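Side-chain contact in peptidase M3B, oligoendopeptidase F (Enterococcus faecium, PDB 2QR4), which probably hydrolyses peptide bonds in oligopeptides as a metallopeptidase of the M3 family: residues L531-A536 against V543-K548. Residues are numbered along the deposited sequence; the frame is centred on the assembly and turned at random.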
ATOM      1  N   LEU A 531      -1.411  24.984  37.822  1.00 48.76           N
ATOM      2  CA  LEU A 531      -0.810  26.151  37.201  1.00 52.31           C
ATOM      3  C   LEU A 531       0.607  25.836  36.747  1.00 50.59           C
ATOM      4  O   LEU A 531       1.011  26.224  35.656  1.00 56.00           O
ATOM      5  CB  LEU A 531      -0.805  27.354  38.154  1.00 58.11           C
ATOM      6  CG  LEU A 531      -2.146  27.903  38.660  1.00 59.86           C
ATOM      7  CD1 LEU A 531      -1.947  29.249  39.363  1.00 58.54           C
ATOM      8  CD2 LEU A 531      -3.168  28.030  37.538  1.00 55.48           C
ATOM      9  N   ALA A 532       1.356  25.127  37.586  1.00 49.49           N
ATOM     10  CA  ALA A 532       2.721  24.723  37.243  1.00 50.47           C
ATOM     11  C   ALA A 532       2.743  23.770  36.045  1.00 55.11           C
ATOM     12  O   ALA A 532       3.721  23.725  35.299  1.00 59.41           O
ATOM     13  CB  ALA A 532       3.417  24.093  38.444  1.00 50.83           C
ATOM     14  N   TYR A 533       1.666  23.011  35.868  1.00 54.05           N
ATOM     15  CA  TYR A 533       1.516  22.172  34.685  1.00 60.26           C
ATOM     16  C   TYR A 533       1.233  23.025  33.450  1.00 64.21           C
ATOM     17  O   TYR A 533       1.536  22.629  32.321  1.00 60.11           O
ATOM     18  CB  TYR A 533       0.406  21.140  34.882  1.00 54.99           C
ATOM     19  CG  TYR A 533      -0.509  21.032  33.690  1.00 51.98           C
ATOM     20  CD1 TYR A 533      -0.088  20.410  32.523  1.00 54.76           C
ATOM     21  CD2 TYR A 533      -1.790  21.564  33.726  1.00 48.63           C
ATOM     22  CE1 TYR A 533      -0.919  20.319  31.420  1.00 51.36           C
ATOM     23  CE2 TYR A 533      -2.631  21.477  32.634  1.00 44.12           C
ATOM     24  CZ  TYR A 533      -2.189  20.855  31.482  1.00 53.63           C
ATOM     25  OH  TYR A 533      -3.024  20.764  30.386  1.00 60.45           O
ATOM     26  N   LEU A 534       0.644  24.196  33.676  1.00 69.56           N
ATOM     27  CA  LEU A 534       0.392  25.155  32.605  1.00 70.27           C
ATOM     28  C   LEU A 534       1.683  25.862  32.219  1.00 64.83           C
ATOM     29  O   LEU A 534       1.910  26.174  31.051  1.00 68.24           O
ATOM     30  CB  LEU A 534      -0.651  26.184  33.043  1.00 64.89           C
ATOM     31  CG  LEU A 534      -2.059  25.664  33.325  1.00 65.08           C
ATOM     32  CD1 LEU A 534      -2.892  26.742  33.996  1.00 63.80           C
ATOM     33  CD2 LEU A 534      -2.728  25.165  32.042  1.00 66.71           C
ATOM     34  N   LYS A 535       2.528  26.098  33.216  1.00 68.23           N
ATOM     35  CA  LYS A 535       3.806  26.773  33.023  1.00 68.32           C
ATOM     36  C   LYS A 535       4.854  25.842  32.416  1.00 68.78           C
ATOM     37  O   LYS A 535       5.802  26.297  31.783  1.00 73.67           O
ATOM     38  CB  LYS A 535       4.300  27.343  34.354  1.00 73.06           C
ATOM     39  CG  LYS A 535       3.499  28.543  34.858  1.00 72.47           C
ATOM     40  CD  LYS A 535       3.479  28.601  36.380  1.00 73.88           C
ATOM     41  CE  LYS A 535       4.848  28.299  36.970  1.00 78.31           C
ATOM     42  NZ  LYS A 535       4.752  27.811  38.375  1.00 77.74           N
ATOM     43  N   ALA A 536       4.680  24.538  32.606  1.00 81.48           N
ATOM     44  CA  ALA A 536       5.555  23.545  31.986  1.00 87.32           C
ATOM     45  C   ALA A 536       5.554  23.664  30.461  1.00 93.65           C
ATOM     46  O   ALA A 536       6.585  23.956  29.855  1.00 99.87           O
ATOM     47  CB  ALA A 536       5.149  22.136  32.410  1.00 83.56           C
ATOM     48  N   VAL A 543       3.560  11.812  31.169  1.00 36.60           N
ATOM     49  CA  VAL A 543       3.183  11.162  32.420  1.00 40.92           C
ATOM     50  C   VAL A 543       3.895  11.676  33.675  1.00 45.43           C
ATOM     51  O   VAL A 543       3.314  11.635  34.757  1.00 52.38           O
ATOM     52  CB  VAL A 543       3.028   9.593  32.341  1.00 47.24           C
ATOM     53  CG1 VAL A 543       3.232   9.044  30.929  1.00 41.05           C
ATOM     54  CG2 VAL A 543       3.852   8.869  33.411  1.00 39.43           C
ATOM     55  N   GLU A 544       5.113  12.201  33.550  1.00 46.85           N
ATOM     56  CA  GLU A 544       5.746  12.832  34.719  1.00 53.73           C
ATOM     57  C   GLU A 544       5.207  14.233  34.947  1.00 46.25           C
ATOM     58  O   GLU A 544       5.092  14.678  36.082  1.00 52.30           O
ATOM     59  CB  GLU A 544       7.279  12.839  34.648  1.00 56.66           C
ATOM     60  CG  GLU A 544       7.833  12.517  33.280  1.00 72.56           C
ATOM     61  CD  GLU A 544       7.885  11.024  33.007  1.00 72.22           C
ATOM     62  OE1 GLU A 544       7.546  10.615  31.879  1.00 70.32           O
ATOM     63  OE2 GLU A 544       8.265  10.262  33.924  1.00 75.45           O
ATOM     64  N   VAL A 545       4.881  14.930  33.864  1.00 43.76           N
ATOM     65  CA  VAL A 545       4.180  16.193  33.990  1.00 47.62           C
ATOM     66  C   VAL A 545       2.890  15.950  34.783  1.00 48.76           C
ATOM     67  O   VAL A 545       2.654  16.582  35.812  1.00 45.24           O
ATOM     68  CB  VAL A 545       3.880  16.808  32.613  1.00 51.97           C
ATOM     69  CG1 VAL A 545       2.695  17.768  32.687  1.00 53.55           C
ATOM     70  CG2 VAL A 545       5.112  17.513  32.082  1.00 48.92           C
HETATM   71  N   MSE A 546       2.081  15.004  34.313  1.00 47.48           N
HETATM   72  CA  MSE A 546       0.851  14.625  35.006  1.00 48.57           C
HETATM   73  C   MSE A 546       1.086  14.176  36.454  1.00 46.59           C
HETATM   74  O   MSE A 546       0.374  14.603  37.363  1.00 45.86           O
HETATM   75  CB  MSE A 546       0.102  13.547  34.215  1.00 48.95           C
HETATM   76  CG  MSE A 546      -0.767  14.097  33.089  1.00 53.12           C
HETATM   77 SE   MSE A 546      -2.013  15.502  33.687  1.00 74.24          SE
HETATM   78  CE  MSE A 546      -1.066  17.079  33.047  1.00 65.48           C
ATOM     79  N   LYS A 547       2.087  13.325  36.663  1.00 42.11           N
ATOM     80  CA  LYS A 547       2.451  12.864  38.002  1.00 50.53           C
ATOM     81  C   LYS A 547       2.736  14.042  38.949  1.00 50.40           C
ATOM     82  O   LYS A 547       2.284  14.054  40.096  1.00 43.27           O
ATOM     83  CB  LYS A 547       3.665  11.937  37.918  1.00 53.43           C
ATOM     84  CG  LYS A 547       3.756  10.878  39.001  1.00 60.72           C
ATOM     85  CD  LYS A 547       4.612   9.706  38.502  1.00 66.91           C
ATOM     86  CE  LYS A 547       4.798   8.629  39.566  1.00 69.04           C
ATOM     87  NZ  LYS A 547       5.744   9.044  40.644  1.00 60.58           N
ATOM     88  N   LYS A 548       3.475  15.031  38.453  1.00 52.93           N
ATOM     89  CA  LYS A 548       3.773  16.246  39.214  1.00 60.18           C
ATOM     90  C   LYS A 548       2.514  17.053  39.530  1.00 57.08           C
ATOM     91  O   LYS A 548       2.440  17.730  40.559  1.00 54.63           O
ATOM     92  CB  LYS A 548       4.796  17.118  38.474  1.00 57.18           C
ATOM     93  CG  LYS A 548       6.250  16.847  38.872  1.00 67.49           C
ATOM     94  CD  LYS A 548       7.250  17.582  37.970  1.00 72.18           C
ATOM     95  CE  LYS A 548       7.424  16.873  36.621  1.00 72.38           C
ATOM     96  NZ  LYS A 548       8.140  17.702  35.606  1.00 61.88           N
TER
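Selenomethionine Met546 bends twice along its chain, at chi2 and again at chi3 (102°), and this lays its methyl CE over one face of the Tyr533 ring. In Val545, CG1 lies anti to the backbone N (chi1 156°) and meets the same ring at its edge, near the ring plane. The motif is a helix-loop-helix: a short connection joins helix 526-536 to helix 542-548, and the two helices pack through these three buried side chains. Both belong to the largely helical M3 peptidase fold.

CE of Met546 sits 3.9 Å from the centroid of the Tyr533 ring, 29° off the ring normal. This is a CH-pi contact, displaced toward the CD1-CE1 bond. The methyl is 3.5 Å from CD1 of Tyr533 and 3.6 Å from CE1. CG1 of Val545 approaches CD1 at the ring edge, while the Val545 side chain crosses that of Tyr533 at about a right angle. Face and edge are thus met by neighbouring residues of one helical turn, and both contacts bear on how the ring can turn. The CA atoms of Tyr533 and Val545, 6.6 Å apart, are the nearest pair across the contact.

The far end of the ring is tied to another helix. The hydroxyl OH of Tyr533 is hydrogen-bonded to the backbone O of Leu395, which satisfies this buried polar group and holds it in place against helix 394-414. Ile398 of that helix touches both Tyr533 and Met546, and His376 of helix 361-379 also packs on Tyr533. At the ring edge, CG1 of Val545 lies 3.8 Å from CD1 of Tyr533.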